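Local coordinates for structural protein ORF273 (Acidianus two-tailed virus, PDB 4ART) that is a structural protein of the virion of an archaeal virus, stable to heat and acid, whose precise molecular role is not established, at residues Asp23-Glu28 with Thr245-Cys250; Tyr60-Gly65 with Ser71-Glu76. All coordinates share one frame; numbering follows the deposited sequence.

In the fold
Contact 1 brings the start of the modelled chain to a strand near its C-terminal end, and contact 2 is a local closure made early along the way. The N-terminal helix 23-44 comes first; its N-terminal part is met by strand 247-253 more than two hundred residues later. Within that long loop the chain enters strand 58-62, turns into strand 67-69 and runs on into helix 70-78, which packs back on strand 58-62 as contact 2. The short loop therefore lies wholly within the long one, and the two do not cross. Both reach the same mixed sheet, contact 2 at the 67-69 end and contact 1 near the 258-261 end, their centres about 21 Å apart.

Contact 1 (Asp23-Glu28 with Thr245-Cys250); sequences DATNDE and TPYQVC
Thr-25 is the first residue of the helical segment to meet Tyr-247, whose aromatic ring reaches across from the strand. Its methyl CG2 stands 3.8 Å from Tyr-247 CE1, and the two side chains cross at about a right angle. The hydroxyl OG1 plays another part, bonding back to Ile-22 O. The backbone oxygen of Thr-25 comes obliquely to the phenol end of the ring, 3.6 Å from Tyr-247 OH; that hydroxyl has its hydrogen bond with Glu-29 OE1, one residue beyond the segment.

One turn on, Glu-28 covers a face of the same ring. Its CB lies 3.7 Å from the ring centroid of Tyr-247, 20° off the normal, a CH-pi contact displaced toward the rim. With CG set beside the backbone N (chi1 -65°), the rest of the glutamate passes over the base of the tyrosine: OE2 comes within 3.4 Å of Tyr-247 CB and OE1 within 3.5 Å of Tyr-247 CD1. The carboxylate is tilted 31° from the ring plane. Ile-159 of the adjoining strand touches both Glu-28 and Tyr-247.

The contact is thus one aromatic side chain laid against the N-terminal part of helix 23-44, a surface example of a helix packed on a mixed sheet, in a fold new with this viral protein.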
loop_
_atom_site.group_PDB
_atom_site.type_symbol
_atom_site.label_atom_id
_atom_site.label_comp_id
_atom_site.label_asym_id
_atom_site.label_seq_id
_atom_site.Cartn_x
_atom_site.Cartn_y
_atom_site.Cartn_z
ATOM N N ASP A 23 29.739 -5.495 -15.572
ATOM C CA ASP A 23 29.943 -6.082 -14.250
ATOM C C ASP A 23 28.707 -5.777 -13.425
ATOM O O ASP A 23 28.524 -6.389 -12.369
ATOM C CB ASP A 23 31.199 -5.535 -13.556
ATOM C CG ASP A 23 32.418 -5.419 -14.441
ATOM O OD1 ASP A 23 32.827 -6.447 -15.036
ATOM O OD2 ASP A 23 32.966 -4.304 -14.543
ATOM N N ALA A 24 27.841 -4.834 -13.924
ATOM C CA ALA A 24 26.562 -4.498 -13.311
ATOM C C ALA A 24 25.724 -5.778 -13.292
ATOM O O ALA A 24 25.300 -6.171 -12.209
ATOM C CB ALA A 24 25.852 -3.406 -14.095
ATOM N N THR A 25 25.599 -6.495 -14.452
ATOM C CA THR A 25 24.814 -7.737 -14.484
ATOM C C THR A 25 25.361 -8.808 -13.549
ATOM O O THR A 25 24.574 -9.481 -12.893
ATOM C CB THR A 25 24.507 -8.214 -15.930
ATOM O OG1 THR A 25 25.726 -8.370 -16.622
ATOM C CG2 THR A 25 23.585 -7.270 -16.679
ATOM N N ASN A 26 26.700 -8.917 -13.435
ATOM C CA ASN A 26 27.359 -9.850 -12.508
ATOM C C ASN A 26 27.025 -9.511 -11.068
ATOM O O ASN A 26 26.658 -10.405 -10.311
ATOM C CB ASN A 26 28.883 -9.876 -12.710
ATOM C CG ASN A 26 29.272 -10.274 -14.089
ATOM O OD1 ASN A 26 29.827 -9.472 -14.839
ATOM N ND2 ASN A 26 28.872 -11.474 -14.503
ATOM N N ASP A 27 27.089 -8.217 -10.707
ATOM C CA ASP A 27 26.728 -7.724 -9.361
ATOM C C ASP A 27 25.274 -7.990 -9.050
ATOM O O ASP A 27 24.950 -8.368 -7.917
ATOM C CB ASP A 27 26.988 -6.216 -9.233
ATOM C CG ASP A 27 28.423 -5.789 -8.946
ATOM O OD1 ASP A 27 29.309 -6.682 -8.835
ATOM O OD2 ASP A 27 28.662 -4.564 -8.822
ATOM N N GLU A 28 24.380 -7.803 -10.048
ATOM C CA GLU A 28 22.947 -8.015 -9.844
ATOM C C GLU A 28 22.629 -9.478 -9.633
ATOM O O GLU A 28 21.813 -9.785 -8.783
ATOM C CB GLU A 28 22.122 -7.408 -10.978
ATOM C CG GLU A 28 22.240 -5.893 -11.014
ATOM C CD GLU A 28 21.682 -5.256 -12.267
ATOM O OE1 GLU A 28 22.180 -5.543 -13.378
ATOM O OE2 GLU A 28 20.713 -4.488 -12.136
ATOM N N THR A 245 14.657 -1.142 -17.075
ATOM C CA THR A 245 14.206 -2.503 -16.858
ATOM C C THR A 245 14.923 -3.039 -15.584
ATOM O O THR A 245 16.168 -2.969 -15.525
ATOM C CB THR A 245 14.556 -3.393 -18.110
ATOM O OG1 THR A 245 14.071 -2.771 -19.289
ATOM C CG2 THR A 245 13.920 -4.746 -18.029
ATOM N N PRO A 246 14.187 -3.581 -14.580
ATOM C CA PRO A 246 14.877 -4.196 -13.435
ATOM C C PRO A 246 15.554 -5.521 -13.821
ATOM O O PRO A 246 15.101 -6.194 -14.733
ATOM C CB PRO A 246 13.738 -4.490 -12.441
ATOM C CG PRO A 246 12.574 -4.714 -13.269
ATOM C CD PRO A 246 12.727 -3.795 -14.492
ATOM N N TYR A 247 16.609 -5.899 -13.121
ATOM C CA TYR A 247 17.233 -7.187 -13.337
ATOM C C TYR A 247 16.377 -8.120 -12.506
ATOM O O TYR A 247 16.229 -7.931 -11.299
ATOM C CB TYR A 247 18.660 -7.153 -12.835
ATOM C CG TYR A 247 19.486 -8.333 -13.257
ATOM C CD1 TYR A 247 20.238 -8.298 -14.429
ATOM C CD2 TYR A 247 19.581 -9.466 -12.448
ATOM C CE1 TYR A 247 21.085 -9.345 -14.771
ATOM C CE2 TYR A 247 20.445 -10.503 -12.764
ATOM C CZ TYR A 247 21.186 -10.441 -13.931
ATOM O OH TYR A 247 21.989 -11.484 -14.277
ATOM N N GLN A 248 15.720 -9.060 -13.173
ATOM C CA GLN A 248 14.733 -9.930 -12.540
ATOM C C GLN A 248 15.182 -11.382 -12.429
ATOM O O GLN A 248 15.550 -11.993 -13.439
ATOM C CB GLN A 248 13.416 -9.797 -13.315
ATOM C CG GLN A 248 12.213 -10.476 -12.679
ATOM C CD GLN A 248 10.962 -10.108 -13.445
ATOM O OE1 GLN A 248 10.375 -10.954 -14.112
ATOM N NE2 GLN A 248 10.536 -8.825 -13.389
ATOM N N VAL A 249 15.203 -11.925 -11.184
ATOM C CA VAL A 249 15.624 -13.330 -10.935
ATOM C C VAL A 249 14.511 -14.069 -10.198
ATOM O O VAL A 249 13.983 -13.542 -9.215
ATOM C CB VAL A 249 17.018 -13.487 -10.246
ATOM C CG1 VAL A 249 17.439 -14.946 -10.132
ATOM C CG2 VAL A 249 18.085 -12.687 -10.965
ATOM N N CYS A 250 14.147 -15.279 -10.693
ATOM C CA CYS A 250 13.051 -16.078 -10.160
ATOM C C CYS A 250 13.453 -17.460 -9.690
ATOM O O CYS A 250 14.466 -18.001 -10.117
ATOM C CB CYS A 250 11.855 -16.116 -11.109
ATOM S SG CYS A 250 11.266 -14.489 -11.620
#

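Contact 2 (Tyr60-Gly65 with Ser71-Glu76); sequences YILRDG and SDYDIE
Tyr-60 and Tyr-73 meet where helix 70-78 packs back on strand 58-62, a compact beta-beta-alpha unit in which strand 67-69 pairs antiparallel with 58-62 before the helix begins. The short axes of strand 60-62 and helix 71-76 pass 10.3 Å apart. Tyr-60 CD2 lies 3.6 Å from Tyr-73 CD1, and Tyr-73 CB approaches the Tyr-60 ring at its edge, in its plane. The two ring planes stand at 79° to each other, in an oblique pairing. At the more exposed side, Tyr-60 OH donates a 2.8 Å hydrogen bond to the syn lone pair of Asp-74 OD1, with the carboxylate turned 60° from the ring plane.

Leu-62, two residues along the strand, comes at the phenol end of Tyr-73 from the opposite direction. Both of its methyls reach that end, CD2 lying 3.7 Å from Tyr-73 CZ and CD1 3.8 Å from Tyr-73 CE2. Tyr-73 directs its ring toward Leu-62, past Tyr-60, CG being anti to the backbone N (chi1 -164°), and its hydroxyl is bonded to the carbonyl oxygen of Ser-83, giving the hydroxyl of this buried residue a partner.

Farther out, Ile-87 of the neighbouring strand touches both tyrosines, while Tyr-68 packs on Leu-62. A type I turn from Leu-62 to Gly-65 follows the strand, closed by a 2.9 Å hydrogen bond from Gly-65 N to Leu-62 O.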
loop_
_atom_site.group_PDB
_atom_site.type_symbol
_atom_site.label_atom_id
_atom_site.label_comp_id
_atom_site.label_asym_id
_atom_site.label_seq_id
_atom_site.Cartn_x
_atom_site.Cartn_y
_atom_site.Cartn_z
ATOM N N TYR A 60 19.186 -4.577 4.530
ATOM C CA TYR A 60 20.251 -3.852 3.863
ATOM C C TYR A 60 21.294 -4.868 3.391
ATOM O O TYR A 60 21.583 -5.837 4.091
ATOM C CB TYR A 60 20.939 -2.854 4.790
ATOM C CG TYR A 60 20.061 -1.750 5.349
ATOM C CD1 TYR A 60 19.282 -0.959 4.512
ATOM C CD2 TYR A 60 20.116 -1.409 6.695
ATOM C CE1 TYR A 60 18.519 0.099 5.020
ATOM C CE2 TYR A 60 19.374 -0.349 7.207
ATOM C CZ TYR A 60 18.559 0.391 6.371
ATOM O OH TYR A 60 17.813 1.423 6.895
ATOM N N ILE A 61 21.856 -4.643 2.215
ATOM C CA ILE A 61 22.961 -5.433 1.709
ATOM C C ILE A 61 24.131 -4.476 1.723
ATOM O O ILE A 61 24.037 -3.356 1.199
ATOM C CB ILE A 61 22.757 -6.143 0.332
ATOM C CG1 ILE A 61 21.487 -7.019 0.347
ATOM C CG2 ILE A 61 23.991 -6.994 -0.041
ATOM C CD1 ILE A 61 21.105 -7.661 -0.999
ATOM N N LEU A 62 25.205 -4.900 2.391
ATOM C CA LEU A 62 26.414 -4.119 2.528
ATOM C C LEU A 62 27.293 -4.320 1.317
ATOM O O LEU A 62 27.052 -5.225 0.500
ATOM C CB LEU A 62 27.147 -4.428 3.856
ATOM C CG LEU A 62 26.458 -3.980 5.161
ATOM C CD1 LEU A 62 27.429 -3.962 6.318
ATOM C CD2 LEU A 62 25.563 -2.755 5.011
ATOM N N ARG A 63 28.275 -3.437 1.158
ATOM C CA ARG A 63 29.165 -3.428 0.006
ATOM C C ARG A 63 29.992 -4.751 -0.056
ATOM O O ARG A 63 30.354 -5.184 -1.135
ATOM C CB ARG A 63 30.016 -2.127 0.071
ATOM C CG ARG A 63 30.736 -1.711 -1.200
ATOM C CD ARG A 63 29.867 -1.198 -2.334
ATOM N NE ARG A 63 30.628 -1.079 -3.584
ATOM C CZ ARG A 63 30.893 -2.085 -4.416
ATOM N NH1 ARG A 63 30.459 -3.315 -4.146
ATOM N NH2 ARG A 63 31.602 -1.874 -5.520
ATOM N N ASP A 64 30.155 -5.438 1.098
ATOM C CA ASP A 64 30.852 -6.719 1.245
ATOM C C ASP A 64 29.911 -7.922 1.013
ATOM O O ASP A 64 30.331 -9.063 1.185
ATOM C CB ASP A 64 31.539 -6.820 2.620
ATOM C CG ASP A 64 30.614 -6.760 3.842
ATOM O OD1 ASP A 64 29.370 -6.829 3.664
ATOM O OD2 ASP A 64 31.128 -6.678 4.960
ATOM N N GLY A 65 28.663 -7.648 0.657
ATOM C CA GLY A 65 27.658 -8.673 0.379
ATOM C C GLY A 65 26.892 -9.211 1.573
ATOM O O GLY A 65 26.030 -10.073 1.404
ATOM N N SER A 71 15.816 -2.870 10.426
ATOM C CA SER A 71 15.423 -2.365 11.750
ATOM C C SER A 71 16.563 -2.515 12.757
ATOM O O SER A 71 16.891 -1.552 13.453
ATOM C CB SER A 71 14.173 -3.088 12.257
ATOM O OG SER A 71 14.374 -4.496 12.216
ATOM N N ASP A 72 17.161 -3.726 12.820
ATOM C CA ASP A 72 18.281 -4.046 13.712
ATOM C C ASP A 72 19.501 -3.198 13.330
ATOM O O ASP A 72 20.110 -2.586 14.205
ATOM C CB ASP A 72 18.660 -5.551 13.613
ATOM C CG ASP A 72 17.620 -6.575 14.058
ATOM O OD1 ASP A 72 16.761 -6.227 14.903
ATOM O OD2 ASP A 72 17.707 -7.744 13.607
ATOM N N TYR A 73 19.819 -3.135 12.012
ATOM C CA TYR A 73 20.964 -2.412 11.473
ATOM C C TYR A 73 20.918 -0.933 11.836
ATOM O O TYR A 73 21.944 -0.367 12.242
ATOM C CB TYR A 73 21.110 -2.639 9.955
ATOM C CG TYR A 73 22.464 -2.246 9.422
ATOM C CD1 TYR A 73 22.739 -0.928 9.059
ATOM C CD2 TYR A 73 23.480 -3.182 9.296
ATOM C CE1 TYR A 73 23.990 -0.558 8.583
ATOM C CE2 TYR A 73 24.731 -2.825 8.800
ATOM C CZ TYR A 73 24.982 -1.507 8.454
ATOM O OH TYR A 73 26.225 -1.130 8.026
ATOM N N ASP A 74 19.718 -0.325 11.756
ATOM C CA ASP A 74 19.482 1.071 12.134
ATOM C C ASP A 74 19.834 1.334 13.591
ATOM O O ASP A 74 20.328 2.422 13.888
ATOM C CB ASP A 74 18.033 1.500 11.836
ATOM C CG ASP A 74 17.709 1.652 10.342
ATOM O OD1 ASP A 74 18.645 1.868 9.545
ATOM O OD2 ASP A 74 16.521 1.567 9.982
ATOM N N ILE A 75 19.576 0.346 14.502
ATOM C CA ILE A 75 19.894 0.434 15.938
ATOM C C ILE A 75 21.416 0.383 16.115
ATOM O O ILE A 75 21.966 1.186 16.869
ATOM C CB ILE A 75 19.154 -0.646 16.787
ATOM C CG1 ILE A 75 17.603 -0.623 16.604
ATOM C CG2 ILE A 75 19.576 -0.640 18.264
ATOM C CD1 ILE A 75 16.675 0.412 17.339
ATOM N N GLU A 76 22.092 -0.527 15.393
ATOM C CA GLU A 76 23.557 -0.661 15.407
ATOM C C GLU A 76 24.252 0.612 14.893
ATOM O O GLU A 76 25.298 0.981 15.419
ATOM C CB GLU A 76 24.015 -1.909 14.628
ATOM C CG GLU A 76 23.539 -3.228 15.222
ATOM C CD GLU A 76 24.070 -3.552 16.606
ATOM O OE1 GLU A 76 25.155 -4.173 16.688
ATOM O OE2 GLU A 76 23.411 -3.177 17.605
#